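Putative methyltransferase from antibiotic biosynthesis pathway (Anabaena variabilis ATCC 29413, PDB 3EGE) probably transfers methyl groups from S-adenosylmethionine to an unidentified substrate, perhaps in antibiotic biosynthesis. Local coordinates at residues Gly207-Ser210 with Phe211-Asn215; Asp186-Ala189 with Ala190-Trp193; Tyr144-Phe147 with Leu148-Ala152. One frame throughout, in Å; residues are numbered along the deposited sequence.

Contact 1 of 3, residues Gly207-Ser210 with Phe211-Asn215; sequences GISS and FALAN
F211, in the short, weakly bonded helix 209-213, lies alongside I208 just before that helix, the two side chains pointing the same way. F211 CB rests 3.6 Å from I208 O. With CG beside the backbone N and anti to the carbonyl carbon (chi1 -80°), the ring runs past I208 rather than over it: CD2 is the touching atom, 3.9 Å from CB of I208 and equally near its CG2, and both I208 CB and I208 O lie at the ring edge. Further out, F211 CE1 and CZ pass beyond I208 toward F147. The same I208 O accepts F211 N at 3.1 Å, the donor standing above the carbonyl plane, and takes a water bond at 2.8 Å from the water O. That water O also receives a weak bond from A212 N, so it bridges the opening turn. One residue on, L213 N reaches S209 O at 3.1 Å and nearly straight (166°), while L213 CG folds back to 3.4 Å from that oxygen. The F211 ring meets F147 edge-to-face and touches L148, tying helix 209-213 to helix 146-153; F145, in the loop before that helix, adds a second edge-to-face partner, and V219 a contact from helix 216-231.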
loop_
_atom_site.group_PDB
_atom_site.type_symbol
_atom_site.label_atom_id
_atom_site.label_comp_id
_atom_site.label_asym_id
_atom_site.label_seq_id
_atom_site.Cartn_x
_atom_site.Cartn_y
_atom_site.Cartn_z
ATOM N N GLY A 207 -12.214 -6.039 1.395
ATOM C CA GLY A 207 -10.767 -5.869 1.411
ATOM C C GLY A 207 -10.269 -4.438 1.305
ATOM O O GLY A 207 -9.058 -4.225 1.264
ATOM N N ILE A 208 -11.182 -3.456 1.210
ATOM C CA ILE A 208 -10.834 -2.027 1.082
ATOM C C ILE A 208 -11.529 -1.342 2.278
ATOM O O ILE A 208 -12.782 -1.212 2.322
ATOM C CB ILE A 208 -11.283 -1.480 -0.277
ATOM C CG1 ILE A 208 -10.710 -2.347 -1.429
ATOM C CG2 ILE A 208 -10.884 0.013 -0.413
ATOM C CD1 ILE A 208 -11.290 -2.035 -2.795
ATOM N N SER A 209 -10.703 -0.959 3.258
ATOM C CA SER A 209 -11.185 -0.462 4.565
ATOM C C SER A 209 -12.039 0.797 4.490
ATOM O O SER A 209 -12.942 0.952 5.301
ATOM C CB SER A 209 -10.030 -0.298 5.590
ATOM O OG SER A 209 -9.179 0.804 5.271
ATOM N N SER A 210 -11.767 1.661 3.510
ATOM C CA SER A 210 -12.582 2.863 3.284
ATOM C C SER A 210 -14.076 2.576 3.119
ATOM O O SER A 210 -14.883 3.372 3.587
ATOM C CB SER A 210 -12.078 3.702 2.104
ATOM O OG SER A 210 -10.966 4.503 2.478
ATOM N N PHE A 211 -14.435 1.452 2.493
ATOM C CA PHE A 211 -15.850 1.075 2.322
ATOM C C PHE A 211 -16.553 0.830 3.669
ATOM O O PHE A 211 -17.619 1.418 3.932
ATOM C CB PHE A 211 -16.029 -0.135 1.361
ATOM C CG PHE A 211 -15.960 0.225 -0.133
ATOM C CD1 PHE A 211 -17.105 0.671 -0.812
ATOM C CD2 PHE A 211 -14.768 0.114 -0.851
ATOM C CE1 PHE A 211 -17.063 0.997 -2.185
ATOM C CE2 PHE A 211 -14.701 0.453 -2.229
ATOM C CZ PHE A 211 -15.848 0.893 -2.900
ATOM N N ALA A 212 -15.946 -0.005 4.527
ATOM C CA ALA A 212 -16.518 -0.313 5.863
ATOM C C ALA A 212 -16.611 0.958 6.718
ATOM O O ALA A 212 -17.625 1.202 7.391
ATOM C CB ALA A 212 -15.721 -1.382 6.576
ATOM N N LEU A 213 -15.586 1.786 6.631
ATOM C CA LEU A 213 -15.554 3.056 7.352
ATOM C C LEU A 213 -16.449 4.144 6.771
ATOM O O LEU A 213 -16.682 5.130 7.473
ATOM C CB LEU A 213 -14.110 3.600 7.441
ATOM C CG LEU A 213 -13.153 2.660 8.201
ATOM C CD1 LEU A 213 -11.693 3.108 8.011
ATOM C CD2 LEU A 213 -13.555 2.539 9.684
ATOM N N ALA A 214 -16.930 3.999 5.524
ATOM C CA ALA A 214 -17.745 5.049 4.881
ATOM C C ALA A 214 -19.193 4.970 5.351
ATOM O O ALA A 214 -19.593 3.958 5.931
ATOM C CB ALA A 214 -17.651 4.954 3.354
ATOM N N ASN A 215 -19.954 6.061 5.163
ATOM C CA ASN A 215 -21.433 6.077 5.414
ATOM C C ASN A 215 -22.008 4.999 4.456
ATOM O O ASN A 215 -21.763 5.041 3.242
ATOM C CB ASN A 215 -22.006 7.489 5.184
ATOM C CG ASN A 215 -23.546 7.554 5.196
ATOM O OD1 ASN A 215 -24.226 7.052 4.289
ATOM N ND2 ASN A 215 -24.091 8.254 6.179
HETATM O O HOH W 1 -14.785 -2.541 3.842
#

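Contact 2 of 3, residues Asp186-Ala189 with Ala190-Trp193; sequences DLFA and AAAW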
loop_
_atom_site.group_PDB
_atom_site.type_symbol
_atom_site.label_atom_id
_atom_site.label_comp_id
_atom_site.label_asym_id
_atom_site.label_seq_id
_atom_site.Cartn_x
_atom_site.Cartn_y
_atom_site.Cartn_z
ATOM N N ASP A 186 -3.837 -7.806 -6.163
ATOM C CA ASP A 186 -3.990 -7.096 -4.906
ATOM C C ASP A 186 -5.052 -6.016 -5.109
ATOM O O ASP A 186 -4.773 -4.943 -5.660
ATOM C CB ASP A 186 -2.616 -6.515 -4.520
ATOM C CG ASP A 186 -2.541 -6.025 -3.090
ATOM O OD1 ASP A 186 -3.518 -6.053 -2.325
ATOM O OD2 ASP A 186 -1.443 -5.590 -2.733
ATOM N N LEU A 187 -6.268 -6.297 -4.632
ATOM C CA LEU A 187 -7.415 -5.429 -4.853
ATOM C C LEU A 187 -7.561 -4.359 -3.794
ATOM O O LEU A 187 -8.532 -4.328 -3.039
ATOM C CB LEU A 187 -8.713 -6.246 -5.041
ATOM C CG LEU A 187 -8.719 -7.295 -6.183
ATOM C CD1 LEU A 187 -10.121 -7.987 -6.304
ATOM C CD2 LEU A 187 -8.282 -6.686 -7.524
ATOM N N PHE A 188 -6.561 -3.477 -3.763
ATOM C CA PHE A 188 -6.621 -2.257 -2.977
ATOM C C PHE A 188 -7.526 -1.246 -3.741
ATOM O O PHE A 188 -7.930 -1.488 -4.888
ATOM C CB PHE A 188 -5.247 -1.697 -2.584
ATOM C CG PHE A 188 -4.274 -1.547 -3.700
ATOM C CD1 PHE A 188 -4.297 -0.424 -4.518
ATOM C CD2 PHE A 188 -3.275 -2.513 -3.901
ATOM C CE1 PHE A 188 -3.340 -0.266 -5.568
ATOM C CE2 PHE A 188 -2.317 -2.370 -4.933
ATOM C CZ PHE A 188 -2.354 -1.243 -5.763
ATOM N N ALA A 189 -7.849 -0.148 -3.069
ATOM C CA ALA A 189 -8.853 0.842 -3.505
ATOM C C ALA A 189 -9.024 1.079 -5.032
ATOM O O ALA A 189 -10.101 0.767 -5.572
ATOM C CB ALA A 189 -8.650 2.158 -2.730
ATOM N N ALA A 190 -7.980 1.573 -5.709
ATOM C CA ALA A 190 -8.044 1.865 -7.160
ATOM C C ALA A 190 -7.534 0.739 -8.094
ATOM O O ALA A 190 -7.425 0.955 -9.302
ATOM C CB ALA A 190 -7.302 3.169 -7.469
ATOM N N ALA A 191 -7.271 -0.449 -7.555
ATOM C CA ALA A 191 -6.711 -1.548 -8.330
ATOM C C ALA A 191 -7.672 -2.103 -9.399
ATOM O O ALA A 191 -7.197 -2.521 -10.464
ATOM C CB ALA A 191 -6.180 -2.658 -7.402
ATOM N N ALA A 192 -8.994 -2.065 -9.159
ATOM C CA ALA A 192 -9.979 -2.521 -10.160
ATOM C C ALA A 192 -10.424 -1.360 -11.118
ATOM O O ALA A 192 -11.560 -1.353 -11.646
ATOM C CB ALA A 192 -11.165 -3.179 -9.485
ATOM N N TRP A 193 -9.504 -0.416 -11.383
ATOM C CA TRP A 193 -9.742 0.716 -12.301
ATOM C C TRP A 193 -10.183 0.355 -13.729
ATOM O O TRP A 193 -10.753 1.182 -14.395
ATOM C CB TRP A 193 -8.501 1.619 -12.414
ATOM C CG TRP A 193 -7.284 0.986 -12.995
ATOM C CD1 TRP A 193 -6.289 0.357 -12.312
ATOM C CD2 TRP A 193 -6.907 0.950 -14.374
ATOM N NE1 TRP A 193 -5.305 -0.052 -13.167
ATOM C CE2 TRP A 193 -5.645 0.303 -14.442
ATOM C CE3 TRP A 193 -7.485 1.430 -15.557
ATOM C CZ2 TRP A 193 -4.982 0.073 -15.654
ATOM C CZ3 TRP A 193 -6.803 1.218 -16.772
ATOM C CH2 TRP A 193 -5.578 0.540 -16.806
#
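F188 holds CG between its backbone N and carbonyl carbon (chi1 51°), and its ring is turned so that one face meets the methyl group of A191. A191 CB stands over the ring centre, 4.1 Å from the centroid and only 11° off the normal, a CH-pi contact; CD1 and CE1 of F188 are about equally near to it. The backbone draws the same two residues together: A191 N donates to F188 O at 2.9 Å with an angle of 161°, the donor above the carbonyl plane. A191 CB also lies 3.2 Å from D186 O and 3.3 Å from F188 O. All this is non-helical chain between strand 172-181 and helix 202-206, coiled by an inverse gamma turn centred on L187 and a type I beta turn from A190 to W193. The gamma turn has a weak bond from F188 N to D186 O, 3.0 Å long. At the ring edge, in its plane, sits D186 OD2, which is hydrogen-bonded to Y48 OH, while D186 OD1 forms a salt bridge with R16. F188 also packs on L180 of strand 172-181, and its ring meets that of Y252 with the planes inclined to each other.

Contact 3 of 3, residues Tyr144-Phe147 with Leu148-Ala152; sequences YFPF and LWEDA
P146 O is gripped by two backbone donors, E150 N at 3.0 Å and nearly straight (171°), and W149 N more weakly at a poor angle of 123°. This is the first turn of helix 146-153, with proline at its start; L148 N, reaching back to F145 O at 3.2 Å, opens the turn, and D151 N, donating to F147 O at 2.9 Å, carries the i to i+4 pattern on. The E150 side chain folds back along this turn: its CG lies 3.4 Å from P146 O, and the carboxylate ends beside the proline ring, with OE2 3.7 Å from P146 CB. On the buried side, F147 sets CG between its backbone N and carbonyl carbon (chi1 54°), which sets the ring alongside L148. The two side chains point the same way, and CE1 of F147 meets CD2 of L148 at 3.7 Å. The backbone C of F145 lies over one face of the F147 ring, offset toward its rim. V219 and L218 of helix 216-231 also touch F147. D151 OD2 probably hydrogen-bonds to S210 OG of helix 209-213. The other branch of L148, CD1, turns to F145 and stops 4.0 Å from its CB.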
loop_
_atom_site.group_PDB
_atom_site.type_symbol
_atom_site.label_atom_id
_atom_site.label_comp_id
_atom_site.label_asym_id
_atom_site.label_seq_id
_atom_site.Cartn_x
_atom_site.Cartn_y
_atom_site.Cartn_z
ATOM N N TYR A 144 -18.356 7.662 -8.352
ATOM C CA TYR A 144 -19.290 6.753 -7.698
ATOM C C TYR A 144 -19.024 6.588 -6.208
ATOM O O TYR A 144 -19.984 6.395 -5.445
ATOM C CB TYR A 144 -19.270 5.370 -8.367
ATOM C CG TYR A 144 -19.704 5.407 -9.802
ATOM C CD1 TYR A 144 -21.062 5.291 -10.160
ATOM C CD2 TYR A 144 -18.761 5.555 -10.820
ATOM C CE1 TYR A 144 -21.454 5.328 -11.513
ATOM C CE2 TYR A 144 -19.134 5.582 -12.153
ATOM C CZ TYR A 144 -20.476 5.461 -12.500
ATOM O OH TYR A 144 -20.809 5.493 -13.827
ATOM N N PHE A 145 -17.749 6.616 -5.819
ATOM C CA PHE A 145 -17.312 6.405 -4.423
ATOM C C PHE A 145 -16.389 7.541 -3.955
ATOM O O PHE A 145 -15.174 7.339 -3.797
ATOM C CB PHE A 145 -16.636 5.030 -4.308
ATOM C CG PHE A 145 -17.521 3.884 -4.765
ATOM C CD1 PHE A 145 -18.722 3.621 -4.118
ATOM C CD2 PHE A 145 -17.153 3.076 -5.856
ATOM C CE1 PHE A 145 -19.546 2.564 -4.537
ATOM C CE2 PHE A 145 -17.975 2.037 -6.298
ATOM C CZ PHE A 145 -19.171 1.771 -5.626
ATOM N N PRO A 146 -16.970 8.738 -3.692
ATOM C CA PRO A 146 -16.131 9.934 -3.337
ATOM C C PRO A 146 -15.291 9.795 -2.066
ATOM O O PRO A 146 -14.218 10.415 -1.952
ATOM C CB PRO A 146 -17.163 11.068 -3.210
ATOM C CG PRO A 146 -18.455 10.369 -2.919
ATOM C CD PRO A 146 -18.403 9.084 -3.699
ATOM N N PHE A 147 -15.807 9.009 -1.120
ATOM C CA PHE A 147 -15.115 8.719 0.131
ATOM C C PHE A 147 -13.703 8.168 -0.045
ATOM O O PHE A 147 -12.821 8.476 0.769
ATOM C CB PHE A 147 -15.948 7.821 1.040
ATOM C CG PHE A 147 -16.417 6.555 0.390
ATOM C CD1 PHE A 147 -15.587 5.424 0.337
ATOM C CD2 PHE A 147 -17.700 6.492 -0.188
ATOM C CE1 PHE A 147 -16.020 4.252 -0.294
ATOM C CE2 PHE A 147 -18.143 5.319 -0.804
ATOM C CZ PHE A 147 -17.305 4.201 -0.849
ATOM N N LEU A 148 -13.473 7.375 -1.090
ATOM C CA LEU A 148 -12.112 6.849 -1.388
ATOM C C LEU A 148 -11.127 7.960 -1.698
ATOM O O LEU A 148 -10.018 7.924 -1.243
ATOM C CB LEU A 148 -12.134 5.878 -2.568
ATOM C CG LEU A 148 -12.947 4.593 -2.457
ATOM C CD1 LEU A 148 -12.870 3.852 -3.781
ATOM C CD2 LEU A 148 -12.496 3.686 -1.296
ATOM N N TRP A 149 -11.577 8.971 -2.434
ATOM C CA TRP A 149 -10.774 10.120 -2.812
ATOM C C TRP A 149 -10.493 11.035 -1.614
ATOM O O TRP A 149 -9.355 11.483 -1.397
ATOM C CB TRP A 149 -11.525 10.883 -3.907
ATOM C CG TRP A 149 -10.747 11.989 -4.535
ATOM C CD1 TRP A 149 -9.770 11.870 -5.478
ATOM C CD2 TRP A 149 -10.916 13.390 -4.303
ATOM N NE1 TRP A 149 -9.302 13.106 -5.827
ATOM C CE2 TRP A 149 -9.970 14.061 -5.120
ATOM C CE3 TRP A 149 -11.765 14.146 -3.475
ATOM C CZ2 TRP A 149 -9.848 15.448 -5.145
ATOM C CZ3 TRP A 149 -11.663 15.526 -3.497
ATOM C CH2 TRP A 149 -10.700 16.173 -4.327
ATOM N N GLU A 150 -11.563 11.307 -0.872
ATOM C CA GLU A 150 -11.543 12.118 0.336
ATOM C C GLU A 150 -10.628 11.533 1.400
ATOM O O GLU A 150 -9.870 12.271 2.032
ATOM C CB GLU A 150 -12.961 12.246 0.902
ATOM C CG GLU A 150 -13.901 13.102 0.053
ATOM C CD GLU A 150 -15.393 12.869 0.331
ATOM O OE1 GLU A 150 -15.785 12.178 1.298
ATOM O OE2 GLU A 150 -16.194 13.363 -0.464
ATOM N N ASP A 151 -10.675 10.215 1.575
ATOM C CA ASP A 151 -9.793 9.538 2.538
ATOM C C ASP A 151 -8.344 9.633 2.112
ATOM O O ASP A 151 -7.489 9.840 2.949
ATOM C CB ASP A 151 -10.174 8.065 2.736
ATOM C CG ASP A 151 -11.514 7.874 3.442
ATOM O OD1 ASP A 151 -12.058 8.839 4.044
ATOM O OD2 ASP A 151 -12.010 6.718 3.400
ATOM N N ALA A 152 -8.073 9.457 0.825
ATOM C CA ALA A 152 -6.728 9.563 0.290
ATOM C C ALA A 152 -6.184 10.996 0.423
ATOM O O ALA A 152 -5.015 11.198 0.748
ATOM C CB ALA A 152 -6.702 9.096 -1.184
#

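Along the chain the order is contact 3, contact 2, contact 1. Contacts 1 and 3 are neighbours, their centres about 10 Å apart on the same side of the chain's centre; contact 2 has its centre about 13 Å from the centre of each. The chain just after helix 209-213 meets helix 146-153 directly, A214 CB lying 3.6 Å from F147 CG. I208 of contact 1 in turn packs on L187, F188 and A189 of contact 2. Contact 2 lies between these helices and strand 172-181 of the mixed sheet; in Rossmann-like methyltransferases the methyl donor typically binds at the C-terminal ends of the parallel strands, probably so here. Contacts 2 and 3 do not touch.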